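Local coordinates for protein LEOA (Escherichia coli, PDB 4AUR) that is a bacterial dynamin-like GTPase that probably binds and hydrolyses GTP and, like other dynamins, couples a GTPase domain to a long helical stalk, at residues E50-R55 / E267-K272; E105-P110 / R132-E137; I141-D146 / D157-V162; S171-I176 / K254-E259. One frame throughout, in Å; residues are numbered along the deposited sequence.

Contact 1 of 4, residues E50-R55 / E267-K272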
loop_
_atom_site.group_PDB
_atom_site.type_symbol
_atom_site.label_atom_id
_atom_site.label_comp_id
_atom_site.label_asym_id
_atom_site.label_seq_id
_atom_site.Cartn_x
_atom_site.Cartn_y
_atom_site.Cartn_z
ATOM N N GLU A 50 23.540 -5.741 -27.774
ATOM C CA GLU A 50 24.021 -4.777 -28.765
ATOM C C GLU A 50 24.495 -5.434 -30.066
ATOM O O GLU A 50 24.218 -4.935 -31.154
ATOM C CB GLU A 50 25.179 -3.947 -28.185
ATOM C CG GLU A 50 24.767 -2.784 -27.291
ATOM C CD GLU A 50 24.082 -1.668 -28.060
ATOM O OE1 GLU A 50 23.914 -1.795 -29.304
ATOM O OE2 GLU A 50 23.709 -0.650 -27.413
ATOM N N SER A 51 25.205 -6.550 -29.951
ATOM C CA SER A 51 25.682 -7.282 -31.127
ATOM C C SER A 51 24.554 -7.732 -32.051
ATOM O O SER A 51 24.613 -7.525 -33.267
ATOM C CB SER A 51 26.445 -8.541 -30.715
ATOM O OG SER A 51 26.470 -9.436 -31.811
ATOM N N ASP A 52 23.543 -8.356 -31.448
ATOM C CA ASP A 52 22.512 -9.086 -32.165
ATOM C C ASP A 52 21.901 -8.328 -33.352
ATOM O O ASP A 52 21.795 -7.092 -33.345
ATOM C CB ASP A 52 21.427 -9.543 -31.187
ATOM C CG ASP A 52 21.864 -10.753 -30.333
ATOM O OD1 ASP A 52 23.013 -10.790 -29.824
ATOM O OD2 ASP A 52 21.049 -11.685 -30.173
ATOM N N VAL A 53 21.527 -9.104 -34.372
ATOM C CA VAL A 53 20.965 -8.603 -35.611
ATOM C C VAL A 53 19.701 -9.384 -35.911
ATOM O O VAL A 53 19.540 -10.506 -35.425
ATOM C CB VAL A 53 21.932 -8.817 -36.802
ATOM C CG1 VAL A 53 23.320 -8.260 -36.513
ATOM C CG2 VAL A 53 22.055 -10.286 -37.156
ATOM N N LEU A 54 18.823 -8.809 -36.732
ATOM C CA LEU A 54 17.592 -9.479 -37.146
ATOM C C LEU A 54 17.829 -10.832 -37.797
ATOM O O LEU A 54 18.622 -10.949 -38.706
ATOM C CB LEU A 54 16.820 -8.615 -38.132
ATOM C CG LEU A 54 15.523 -9.209 -38.663
ATOM C CD1 LEU A 54 14.554 -9.583 -37.560
ATOM C CD2 LEU A 54 14.856 -8.198 -39.563
ATOM N N ARG A 55 17.093 -11.840 -37.353
ATOM C CA ARG A 55 17.236 -13.202 -37.833
ATOM C C ARG A 55 15.883 -13.762 -38.215
ATOM O O ARG A 55 14.942 -13.712 -37.432
ATOM C CB ARG A 55 17.855 -14.093 -36.767
ATOM C CG ARG A 55 18.012 -15.527 -37.220
ATOM C CD ARG A 55 18.470 -16.415 -36.091
ATOM N NE ARG A 55 19.866 -16.181 -35.799
ATOM C CZ ARG A 55 20.487 -16.613 -34.715
ATOM N NH1 ARG A 55 19.834 -17.317 -33.798
ATOM N NH2 ARG A 55 21.774 -16.331 -34.545
ATOM N N GLU A 267 11.161 -10.282 -26.231
ATOM C CA GLU A 267 11.133 -11.591 -25.577
ATOM C C GLU A 267 12.349 -12.393 -26.063
ATOM O O GLU A 267 13.065 -12.956 -25.271
ATOM C CB GLU A 267 9.803 -12.364 -25.794
ATOM C CG GLU A 267 9.081 -12.811 -24.498
ATOM C CD GLU A 267 9.139 -14.324 -24.195
ATOM O OE1 GLU A 267 9.016 -15.136 -25.150
ATOM O OE2 GLU A 267 9.282 -14.713 -22.995
ATOM N N VAL A 268 12.625 -12.400 -27.357
ATOM C CA VAL A 268 13.738 -13.197 -27.832
ATOM C C VAL A 268 15.021 -12.718 -27.208
ATOM O O VAL A 268 15.776 -13.525 -26.717
ATOM C CB VAL A 268 13.866 -13.237 -29.356
ATOM C CG1 VAL A 268 15.225 -13.822 -29.743
ATOM C CG2 VAL A 268 12.746 -14.074 -29.948
ATOM N N LEU A 269 15.264 -11.416 -27.212
ATOM C CA LEU A 269 16.491 -10.890 -26.617
ATOM C C LEU A 269 16.579 -11.181 -25.108
ATOM O O LEU A 269 17.624 -11.615 -24.636
ATOM C CB LEU A 269 16.643 -9.385 -26.906
ATOM C CG LEU A 269 16.836 -8.922 -28.359
ATOM C CD1 LEU A 269 16.607 -7.435 -28.546
ATOM C CD2 LEU A 269 18.220 -9.250 -28.857
ATOM N N LEU A 270 15.499 -10.982 -24.351
ATOM C CA LEU A 270 15.532 -11.270 -22.905
ATOM C C LEU A 270 15.810 -12.747 -22.619
ATOM O O LEU A 270 16.745 -13.084 -21.918
ATOM C CB LEU A 270 14.244 -10.817 -22.207
ATOM C CG LEU A 270 14.042 -9.295 -22.291
ATOM C CD1 LEU A 270 12.773 -8.823 -21.587
ATOM C CD2 LEU A 270 15.255 -8.530 -21.755
ATOM N N VAL A 271 15.012 -13.640 -23.160
ATOM C CA VAL A 271 15.287 -15.033 -22.969
ATOM C C VAL A 271 16.738 -15.379 -23.378
ATOM O O VAL A 271 17.494 -15.915 -22.600
ATOM C CB VAL A 271 14.303 -15.897 -23.763
ATOM C CG1 VAL A 271 14.571 -17.361 -23.480
ATOM C CG2 VAL A 271 12.879 -15.550 -23.378
ATOM N N LYS A 272 17.133 -15.064 -24.596
ATOM C CA LYS A 272 18.489 -15.370 -25.054
ATOM C C LYS A 272 19.587 -15.050 -24.009
ATOM O O LYS A 272 20.509 -15.829 -23.838
ATOM C CB LYS A 272 18.755 -14.643 -26.386
ATOM C CG LYS A 272 20.157 -14.802 -26.944
ATOM C CD LYS A 272 20.367 -13.982 -28.212
ATOM C CE LYS A 272 21.523 -14.546 -29.041
ATOM N NZ LYS A 272 21.185 -14.775 -30.485
HETATM O O HOH W 1 23.906 -15.577 -31.914
#
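Asp52 and Lys272 reach toward each other from opposite directions and close a salt bridge, Lys272 NZ to Asp52 OD2, at 3.1 Å. Judged as a hydrogen bond it is weak, so charge attraction probably contributes more than a well-aligned N-H. The lysine leaves helix 250-273 with CG anti to its backbone N (chi1 177°) and runs out extended until the last torsion bends it, which brings the end of the chain alongside OD2. Leu269 CD2, one helical turn back from the lysine, lies 4.0 Å from Asp52 CB, so an apolar branch packs against the base of the aspartate while the amine meets its carboxylate.

The ammonium group has a second positive charge beside it: Arg55 NH2 is 4.4 Å from Lys272 NZ. A water bridges the two, accepting from Lys272 NZ at 3.2 Å and weakly from Arg55 NH2. Both positive groups stand among acids: Asp52, Glu105, which forms a salt bridge with Arg55 NE, and Glu137, a long, weak partner of Lys272 NZ. A short acid suits position 52, since it meets a long, flexible base that spans the gap from the helix.

Asp52 stands in the turn between helix 38-51 and strand 54-60, and its backbone O receives a weak bond from Lys11 NZ. Leu269 also packs on Lys11 and Ala14 of helix 3-30. The contact thus joins helix 250-273 to the entrance of strand 54-60, with helix 3-30 alongside and strand 104-108 next in the sheet.

Contact 2 of 4, residues E105-P110 / R132-E137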
loop_
_atom_site.group_PDB
_atom_site.type_symbol
_atom_site.label_atom_id
_atom_site.label_comp_id
_atom_site.label_asym_id
_atom_site.label_seq_id
_atom_site.Cartn_x
_atom_site.Cartn_y
_atom_site.Cartn_z
ATOM N N GLU A 105 20.488 -12.163 -40.526
ATOM C CA GLU A 105 20.827 -13.551 -40.708
ATOM C C GLU A 105 19.597 -14.288 -41.249
ATOM O O GLU A 105 18.455 -13.992 -40.886
ATOM C CB GLU A 105 21.217 -14.163 -39.360
ATOM C CG GLU A 105 22.388 -13.514 -38.641
ATOM C CD GLU A 105 22.588 -14.067 -37.234
ATOM O OE1 GLU A 105 21.585 -14.415 -36.575
ATOM O OE2 GLU A 105 23.744 -14.164 -36.765
ATOM N N ILE A 106 19.820 -15.260 -42.117
ATOM C CA ILE A 106 18.720 -16.037 -42.663
ATOM C C ILE A 106 19.092 -17.452 -42.386
ATOM O O ILE A 106 20.065 -17.935 -42.918
ATOM C CB ILE A 106 18.533 -15.773 -44.169
ATOM C CG1 ILE A 106 18.028 -14.338 -44.353
ATOM C CG2 ILE A 106 17.531 -16.749 -44.768
ATOM C CD1 ILE A 106 18.147 -13.780 -45.745
ATOM N N VAL A 107 18.355 -18.101 -41.499
ATOM C CA VAL A 107 18.697 -19.463 -41.088
ATOM C C VAL A 107 17.732 -20.409 -41.747
ATOM O O VAL A 107 16.598 -20.038 -41.994
ATOM C CB VAL A 107 18.631 -19.644 -39.563
ATOM C CG1 VAL A 107 19.672 -18.783 -38.899
ATOM C CG2 VAL A 107 17.263 -19.287 -39.010
ATOM N N ASP A 108 18.164 -21.622 -42.038
ATOM C CA ASP A 108 17.239 -22.626 -42.583
ATOM C C ASP A 108 17.828 -24.021 -42.411
ATOM O O ASP A 108 19.001 -24.183 -42.104
ATOM C CB ASP A 108 16.928 -22.287 -44.059
ATOM C CG ASP A 108 16.229 -23.411 -44.822
ATOM O OD1 ASP A 108 15.069 -23.741 -44.500
ATOM O OD2 ASP A 108 16.855 -23.950 -45.769
ATOM N N THR A 109 16.990 -25.017 -42.584
ATOM C CA THR A 109 17.393 -26.385 -42.494
ATOM C C THR A 109 17.058 -27.066 -43.818
ATOM O O THR A 109 16.018 -27.697 -43.929
ATOM C CB THR A 109 16.587 -27.012 -41.369
ATOM O OG1 THR A 109 15.218 -26.630 -41.534
ATOM C CG2 THR A 109 17.051 -26.470 -40.059
ATOM N N PRO A 110 17.929 -26.948 -44.835
ATOM C CA PRO A 110 17.568 -27.418 -46.180
ATOM C C PRO A 110 17.298 -28.917 -46.316
ATOM O O PRO A 110 16.474 -29.312 -47.117
ATOM C CB PRO A 110 18.789 -27.027 -47.031
ATOM C CG PRO A 110 19.514 -26.006 -46.229
ATOM C CD PRO A 110 19.312 -26.460 -44.816
ATOM N N ARG A 132 18.212 -26.228 -33.194
ATOM C CA ARG A 132 17.137 -25.834 -32.298
ATOM C C ARG A 132 17.395 -24.452 -31.661
ATOM O O ARG A 132 16.501 -23.587 -31.622
ATOM C CB ARG A 132 16.961 -26.905 -31.222
ATOM C CG ARG A 132 16.451 -28.266 -31.727
ATOM C CD ARG A 132 16.617 -29.333 -30.651
ATOM N NE ARG A 132 15.757 -29.037 -29.505
ATOM C CZ ARG A 132 14.533 -29.524 -29.323
ATOM N NH1 ARG A 132 14.006 -30.380 -30.190
ATOM N NH2 ARG A 132 13.833 -29.141 -28.274
ATOM N N ARG A 133 18.615 -24.227 -31.171
ATOM C CA ARG A 133 18.964 -22.911 -30.615
ATOM C C ARG A 133 18.873 -21.787 -31.665
ATOM O O ARG A 133 18.407 -20.703 -31.374
ATOM C CB ARG A 133 20.347 -22.960 -30.017
ATOM C CG ARG A 133 20.760 -21.775 -29.142
ATOM C CD ARG A 133 22.204 -21.897 -28.666
ATOM N NE ARG A 133 22.592 -23.312 -28.608
ATOM C CZ ARG A 133 23.771 -23.808 -28.974
ATOM N NH1 ARG A 133 24.749 -23.018 -29.395
ATOM N NH2 ARG A 133 23.974 -25.114 -28.904
ATOM N N TYR A 134 19.303 -22.035 -32.886
ATOM C CA TYR A 134 19.333 -20.963 -33.863
ATOM C C TYR A 134 17.930 -20.589 -34.283
ATOM O O TYR A 134 17.642 -19.422 -34.497
ATOM C CB TYR A 134 20.208 -21.324 -35.085
ATOM C CG TYR A 134 21.608 -20.752 -35.003
ATOM C CD1 TYR A 134 22.581 -21.350 -34.229
ATOM C CD2 TYR A 134 21.945 -19.588 -35.689
ATOM C CE1 TYR A 134 23.847 -20.814 -34.144
ATOM C CE2 TYR A 134 23.212 -19.048 -35.607
ATOM C CZ TYR A 134 24.154 -19.664 -34.839
ATOM O OH TYR A 134 25.418 -19.129 -34.766
ATOM N N ILE A 135 17.036 -21.562 -34.380
ATOM C CA ILE A 135 15.651 -21.254 -34.718
ATOM C C ILE A 135 14.846 -20.739 -33.520
ATOM O O ILE A 135 14.024 -19.835 -33.679
ATOM C CB ILE A 135 14.985 -22.420 -35.437
ATOM C CG1 ILE A 135 15.582 -22.504 -36.842
ATOM C CG2 ILE A 135 13.495 -22.182 -35.589
ATOM C CD1 ILE A 135 15.434 -23.856 -37.500
ATOM N N SER A 136 15.079 -21.278 -32.328
ATOM C CA SER A 136 14.489 -20.678 -31.144
ATOM C C SER A 136 14.804 -19.186 -31.108
ATOM O O SER A 136 13.895 -18.358 -31.005
ATOM C CB SER A 136 15.011 -21.325 -29.867
ATOM O OG SER A 136 14.285 -22.493 -29.575
ATOM N N GLU A 137 16.097 -18.857 -31.211
ATOM C CA GLU A 137 16.598 -17.463 -31.081
ATOM C C GLU A 137 16.480 -16.636 -32.373
ATOM O O GLU A 137 17.260 -15.736 -32.593
ATOM C CB GLU A 137 18.066 -17.445 -30.548
ATOM C CG GLU A 137 18.183 -17.788 -29.060
ATOM C CD GLU A 137 19.592 -18.176 -28.584
ATOM O OE1 GLU A 137 20.572 -17.916 -29.324
ATOM O OE2 GLU A 137 19.710 -18.737 -27.447
#
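Ile135 packs on Val107 and Thr109, and its branches divide the work between two strands. At CB the side chain is still 5.3 Å from Val107 CG2, too far to touch. CG1, placed anti to the carbonyl carbon (chi1 -72°), leads toward strand 104-108 and comes to 4.2 Å from Val107 CG2. The tip, CD1, goes further along the strand and rests 4.0 Å from Thr109 CG2, with the indole of Trp161 also in contact through CH2. The other branch, CG2, turns to Ile141 CD1 of strand 140-146, 3.9 Å away. A beta-branched residue suits this place because its two arms can reach two strands at once.

Strand 104-108 leads straight into Asp108-Thr109-Pro110, the start of a DTPG sequence consistent with the G3 (DxxG) motif of P-loop GTPases. Asp108 points away from the helix and pairs with Lys66 of the presumed Walker A loop. Thr109 turns its methyl toward the helix, and its side chain lies near the presumed P-loop without touching it.

One residue earlier on the helix, Tyr134 meets the remaining valine methyl: Val107 CG1 approaches ring atom CD2 at 4.0 Å, obliquely, the two side chains crossing at about a right angle. The same ring touches Leu92 and Ile94, while the Val107 side chain also contacts Ala57.

Contact 3 of 4, residues I141-D146 / D157-V162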
loop_
_atom_site.group_PDB
_atom_site.type_symbol
_atom_site.label_atom_id
_atom_site.label_comp_id
_atom_site.label_asym_id
_atom_site.label_seq_id
_atom_site.Cartn_x
_atom_site.Cartn_y
_atom_site.Cartn_z
ATOM N N ILE A 141 9.795 -16.221 -38.131
ATOM C CA ILE A 141 9.835 -17.519 -38.790
ATOM C C ILE A 141 8.815 -17.518 -39.903
ATOM O O ILE A 141 7.655 -17.273 -39.671
ATOM C CB ILE A 141 9.533 -18.650 -37.790
ATOM C CG1 ILE A 141 10.539 -18.618 -36.644
ATOM C CG2 ILE A 141 9.549 -20.009 -38.480
ATOM C CD1 ILE A 141 10.460 -19.812 -35.733
ATOM N N PHE A 142 9.254 -17.770 -41.120
ATOM C CA PHE A 142 8.334 -17.833 -42.256
ATOM C C PHE A 142 8.237 -19.260 -42.664
ATOM O O PHE A 142 9.210 -19.842 -43.086
ATOM C CB PHE A 142 8.840 -17.050 -43.468
ATOM C CG PHE A 142 8.959 -15.567 -43.253
ATOM C CD1 PHE A 142 8.210 -14.904 -42.290
ATOM C CD2 PHE A 142 9.805 -14.817 -44.076
ATOM C CE1 PHE A 142 8.325 -13.527 -42.137
ATOM C CE2 PHE A 142 9.916 -13.446 -43.927
ATOM C CZ PHE A 142 9.185 -12.804 -42.952
ATOM N N TYR A 143 7.062 -19.827 -42.523
ATOM C CA TYR A 143 6.820 -21.157 -43.039
ATOM C C TYR A 143 6.054 -20.975 -44.332
ATOM O O TYR A 143 4.876 -20.636 -44.312
ATOM C CB TYR A 143 6.024 -21.989 -42.038
ATOM C CG TYR A 143 6.285 -23.439 -42.199
ATOM C CD1 TYR A 143 5.812 -24.121 -43.309
ATOM C CD2 TYR A 143 7.052 -24.123 -41.288
ATOM C CE1 TYR A 143 6.076 -25.449 -43.495
ATOM C CE2 TYR A 143 7.318 -25.457 -41.463
ATOM C CZ TYR A 143 6.820 -26.109 -42.567
ATOM O OH TYR A 143 7.084 -27.430 -42.748
ATOM N N VAL A 144 6.733 -21.165 -45.458
ATOM C CA VAL A 144 6.139 -20.886 -46.759
ATOM C C VAL A 144 5.562 -22.153 -47.341
ATOM O O VAL A 144 6.280 -23.155 -47.494
ATOM C CB VAL A 144 7.165 -20.329 -47.745
ATOM C CG1 VAL A 144 6.549 -20.208 -49.125
ATOM C CG2 VAL A 144 7.674 -18.980 -47.280
ATOM N N VAL A 145 4.273 -22.090 -47.684
ATOM C CA VAL A 145 3.527 -23.234 -48.242
ATOM C C VAL A 145 2.887 -22.898 -49.608
ATOM O O VAL A 145 3.153 -21.829 -50.176
ATOM C CB VAL A 145 2.463 -23.741 -47.249
ATOM C CG1 VAL A 145 3.123 -24.127 -45.940
ATOM C CG2 VAL A 145 1.381 -22.704 -47.026
ATOM N N ASP A 146 2.075 -23.827 -50.130
ATOM C CA ASP A 146 1.503 -23.720 -51.467
ATOM C C ASP A 146 0.074 -23.293 -51.375
ATOM O O ASP A 146 -0.628 -23.606 -50.422
ATOM C CB ASP A 146 1.599 -25.059 -52.235
ATOM C CG ASP A 146 1.639 -24.869 -53.774
ATOM O OD1 ASP A 146 0.584 -24.558 -54.371
ATOM O OD2 ASP A 146 2.731 -25.038 -54.385
ATOM N N ASP A 157 5.412 -33.335 -38.700
ATOM C CA ASP A 157 6.259 -33.334 -37.499
ATOM C C ASP A 157 7.167 -32.086 -37.402
ATOM O O ASP A 157 7.658 -31.758 -36.314
ATOM C CB ASP A 157 7.047 -34.654 -37.358
ATOM C CG ASP A 157 7.937 -34.943 -38.549
ATOM O OD1 ASP A 157 7.855 -34.194 -39.539
ATOM O OD2 ASP A 157 8.716 -35.923 -38.503
ATOM N N ILE A 158 7.334 -31.390 -38.527
ATOM C CA ILE A 158 8.088 -30.158 -38.604
ATOM C C ILE A 158 7.259 -29.011 -38.067
ATOM O O ILE A 158 7.743 -28.150 -37.324
ATOM C CB ILE A 158 8.433 -29.837 -40.053
ATOM C CG1 ILE A 158 9.329 -30.926 -40.640
ATOM C CG2 ILE A 158 9.124 -28.487 -40.142
ATOM C CD1 ILE A 158 9.630 -30.729 -42.114
ATOM N N VAL A 159 6.007 -28.969 -38.478
ATOM C CA VAL A 159 5.054 -28.044 -37.887
ATOM C C VAL A 159 4.961 -28.246 -36.370
ATOM O O VAL A 159 4.886 -27.300 -35.633
ATOM C CB VAL A 159 3.666 -28.230 -38.515
ATOM C CG1 VAL A 159 2.605 -27.481 -37.727
ATOM C CG2 VAL A 159 3.681 -27.775 -39.971
ATOM N N LYS A 160 4.978 -29.486 -35.911
ATOM C CA LYS A 160 4.942 -29.778 -34.484
ATOM C C LYS A 160 6.217 -29.320 -33.804
ATOM O O LYS A 160 6.209 -28.825 -32.688
ATOM C CB LYS A 160 4.767 -31.279 -34.274
ATOM C CG LYS A 160 4.494 -31.662 -32.841
ATOM C CD LYS A 160 4.198 -33.141 -32.688
ATOM C CE LYS A 160 3.591 -33.432 -31.319
ATOM N NZ LYS A 160 2.572 -34.520 -31.391
ATOM N N TRP A 161 7.328 -29.516 -34.487
ATOM C CA TRP A 161 8.636 -29.132 -33.970
ATOM C C TRP A 161 8.686 -27.644 -33.713
ATOM O O TRP A 161 9.151 -27.211 -32.699
ATOM C CB TRP A 161 9.673 -29.511 -35.012
ATOM C CG TRP A 161 11.062 -29.214 -34.657
ATOM C CD1 TRP A 161 11.718 -29.602 -33.545
ATOM C CD2 TRP A 161 11.998 -28.478 -35.452
ATOM N NE1 TRP A 161 13.001 -29.151 -33.589
ATOM C CE2 TRP A 161 13.198 -28.454 -34.751
ATOM C CE3 TRP A 161 11.925 -27.828 -36.696
ATOM C CZ2 TRP A 161 14.339 -27.805 -35.241
ATOM C CZ3 TRP A 161 13.054 -27.188 -37.181
ATOM C CH2 TRP A 161 14.246 -27.179 -36.452
ATOM N N VAL A 162 8.158 -26.865 -34.644
ATOM C CA VAL A 162 8.177 -25.421 -34.548
ATOM C C VAL A 162 7.187 -24.916 -33.536
ATOM O O VAL A 162 7.510 -24.061 -32.709
ATOM C CB VAL A 162 7.850 -24.790 -35.898
ATOM C CG1 VAL A 162 7.750 -23.280 -35.781
ATOM C CG2 VAL A 162 8.932 -25.140 -36.886
#
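Tyr143 is the large bump of this contact. Its ring projects from strand 140-146, with CG anti to the backbone N (chi1 -154°), and ends among the beta-branched side chains of helix 156-165. Ile158 CG2 meets the ring at its edge, in the ring plane, 3.5 Å from Tyr143 OH and 3.8 Å from Tyr143 CE2. Val159 CG2 comes up obliquely, 4.4 Å from Tyr143 CZ, so the end of the ring sits in the notch between these consecutive residues.

One strand repeat back, Ile141 reaches with CD1 to Val162 CG1, 4.4 Å away and a helical turn beyond Ile158. This pairing in reverse order follows from the nearly antiparallel axes, 163° between their directions and 11.6 Å apart. Such a run is expected for the first strand and the helix of a beta-alpha-beta unit, here completed by strand 172-177, whose Phe174 also meets the Tyr143 ring.

A long aromatic suits the wide gap, and beta-branched residues offer compact methyls to receive it. Every touch across the two segments is apolar or methyl against ring or hydroxyl, so fit and burial, rather than directed polar bonds, set how helix and strand lie together.

Contact 4 of 4, residues S171-I176 / K254-E259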
loop_
_atom_site.group_PDB
_atom_site.type_symbol
_atom_site.label_atom_id
_atom_site.label_comp_id
_atom_site.label_asym_id
_atom_site.label_seq_id
_atom_site.Cartn_x
_atom_site.Cartn_y
_atom_site.Cartn_z
ATOM N N SER A 171 5.645 -16.254 -33.029
ATOM C CA SER A 171 6.624 -15.617 -33.901
ATOM C C SER A 171 6.757 -16.255 -35.288
ATOM O O SER A 171 7.708 -15.988 -36.014
ATOM C CB SER A 171 7.986 -15.542 -33.193
ATOM O OG SER A 171 8.629 -16.775 -33.047
ATOM N N THR A 172 5.779 -17.077 -35.658
ATOM C CA THR A 172 5.760 -17.736 -36.955
ATOM C C THR A 172 4.612 -17.258 -37.832
ATOM O O THR A 172 3.459 -17.267 -37.400
ATOM C CB THR A 172 5.591 -19.221 -36.761
ATOM O OG1 THR A 172 6.748 -19.724 -36.109
ATOM C CG2 THR A 172 5.415 -19.920 -38.084
ATOM N N ILE A 173 4.937 -16.845 -39.056
ATOM C CA ILE A 173 3.935 -16.549 -40.077
ATOM C C ILE A 173 3.926 -17.647 -41.124
ATOM O O ILE A 173 4.939 -17.868 -41.823
ATOM C CB ILE A 173 4.229 -15.252 -40.852
ATOM C CG1 ILE A 173 4.193 -14.042 -39.934
ATOM C CG2 ILE A 173 3.178 -15.040 -41.916
ATOM C CD1 ILE A 173 5.076 -12.918 -40.418
ATOM N N PHE A 174 2.792 -18.329 -41.236
ATOM C CA PHE A 174 2.578 -19.225 -42.366
ATOM C C PHE A 174 2.160 -18.403 -43.568
ATOM O O PHE A 174 1.231 -17.575 -43.488
ATOM C CB PHE A 174 1.557 -20.275 -42.040
ATOM C CG PHE A 174 2.042 -21.223 -41.024
ATOM C CD1 PHE A 174 2.743 -22.331 -41.398
ATOM C CD2 PHE A 174 1.842 -20.975 -39.682
ATOM C CE1 PHE A 174 3.236 -23.196 -40.451
ATOM C CE2 PHE A 174 2.325 -21.833 -38.726
ATOM C CZ PHE A 174 3.030 -22.947 -39.117
ATOM N N VAL A 175 2.866 -18.631 -44.667
ATOM C CA VAL A 175 2.794 -17.758 -45.801
ATOM C C VAL A 175 2.287 -18.580 -46.947
ATOM O O VAL A 175 3.035 -19.374 -47.528
ATOM C CB VAL A 175 4.174 -17.188 -46.114
ATOM C CG1 VAL A 175 4.163 -16.426 -47.426
ATOM C CG2 VAL A 175 4.591 -16.282 -44.973
ATOM N N ILE A 176 0.996 -18.418 -47.248
ATOM C CA ILE A 176 0.390 -19.170 -48.327
ATOM C C ILE A 176 0.718 -18.413 -49.584
ATOM O O ILE A 176 0.203 -17.318 -49.801
ATOM C CB ILE A 176 -1.107 -19.375 -48.182
ATOM C CG1 ILE A 176 -1.426 -20.061 -46.859
ATOM C CG2 ILE A 176 -1.564 -20.266 -49.307
ATOM C CD1 ILE A 176 -2.903 -20.086 -46.489
ATOM N N LYS A 254 4.671 -8.003 -44.966
ATOM C CA LYS A 254 5.559 -7.063 -44.282
ATOM C C LYS A 254 4.895 -6.570 -43.001
ATOM O O LYS A 254 5.560 -6.445 -41.985
ATOM C CB LYS A 254 5.909 -5.867 -45.169
ATOM C CG LYS A 254 6.866 -6.194 -46.305
ATOM C CD LYS A 254 6.840 -5.111 -47.371
ATOM C CE LYS A 254 8.039 -5.183 -48.313
ATOM N NZ LYS A 254 7.896 -4.207 -49.440
ATOM N N ASN A 255 3.591 -6.302 -43.058
ATOM C CA ASN A 255 2.859 -5.740 -41.913
ATOM C C ASN A 255 2.733 -6.722 -40.740
ATOM O O ASN A 255 2.914 -6.359 -39.560
ATOM C CB ASN A 255 1.461 -5.253 -42.338
ATOM C CG ASN A 255 1.507 -3.982 -43.189
ATOM O OD1 ASN A 255 0.563 -3.685 -43.924
ATOM N ND2 ASN A 255 2.596 -3.222 -43.089
ATOM N N ALA A 256 2.415 -7.966 -41.076
ATOM C CA ALA A 256 2.325 -9.025 -40.078
ATOM C C ALA A 256 3.673 -9.206 -39.420
ATOM O O ALA A 256 3.773 -9.392 -38.214
ATOM C CB ALA A 256 1.883 -10.333 -40.718
ATOM N N ALA A 257 4.707 -9.176 -40.242
ATOM C CA ALA A 257 6.056 -9.402 -39.774
ATOM C C ALA A 257 6.433 -8.252 -38.862
ATOM O O ALA A 257 7.095 -8.435 -37.867
ATOM C CB ALA A 257 7.014 -9.514 -40.948
ATOM N N THR A 258 5.948 -7.069 -39.182
ATOM C CA THR A 258 6.282 -5.902 -38.407
ATOM C C THR A 258 5.648 -5.927 -37.030
ATOM O O THR A 258 6.260 -5.464 -36.090
ATOM C CB THR A 258 5.946 -4.632 -39.199
ATOM O OG1 THR A 258 7.027 -4.395 -40.108
ATOM C CG2 THR A 258 5.746 -3.415 -38.279
ATOM N N GLU A 259 4.449 -6.480 -36.908
ATOM C CA GLU A 259 3.776 -6.588 -35.615
ATOM C C GLU A 259 4.369 -7.655 -34.709
ATOM O O GLU A 259 4.138 -7.639 -33.508
ATOM C CB GLU A 259 2.286 -6.911 -35.808
ATOM C CG GLU A 259 1.453 -5.741 -36.286
ATOM C CD GLU A 259 1.433 -4.599 -35.283
ATOM O OE1 GLU A 259 1.068 -4.862 -34.107
ATOM O OE2 GLU A 259 1.791 -3.456 -35.667
#
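Helix 250-273 covers one face of the central sheet of the GTPase domain, an alpha/beta P-loop fold, and here it lies on the parallel strand 172-177. Ile173 supplies the whole strand side of the contact. With CG1 anti to the carbonyl carbon (chi1 -63°), its chain extends so that CD1 makes the close approach to residues 254-259. That methyl lies over the backbone of the helix at the step between two alanines: 3.7 Å from Ala257 CA, 4.0 Å from Ala257 CB and 4.1 Å from Ala256 CB. Alanine suits both positions, because a single methyl on either residue lets the isoleucine tip come down to the main chain and the helix draw close, Ile173 and Ala257 having their CA atoms 7.5 Å apart.

Around this point Leu253 and Ile260 of the same helix also touch Ile173, and Trp73 of helix 66-74 packs on Ala257. Ala256 reaches the neighbouring strand as well, at Val223.

Lys254 and Thr258 point away from the strand. The threonine hydroxyl bonds back to its own helix: Lys254 O accepts from Thr258 OG1 at 3.1 Å and from Thr258 N, the two donors arriving from opposite faces of the carbonyl plane.

How the contacts relate
All four contacts reach one central sheet, contact 1 largely through the turn that leads into strand 54-60. Contacts 2 and 3 are 12 Å apart between centres and touch where helix 129-136 meets the 141-146 / 157-162 pair. Contact 3 joins contact 4, 13 Å away, through the sheet itself: Ile141 O to Ile173 N is 2.8 Å, a probable hydrogen bond between adjacent strands, while their helices cover opposite faces. Contacts 1 and 4 use the same helix, 250-273, with centres 18 Å apart, and contact 1 abuts contact 2 through strands 54-60 and 104-108. Contacts 2 and 3 border the presumed P-loop: Asp108 pairs with Lys66 and Tyr143 touches its residues.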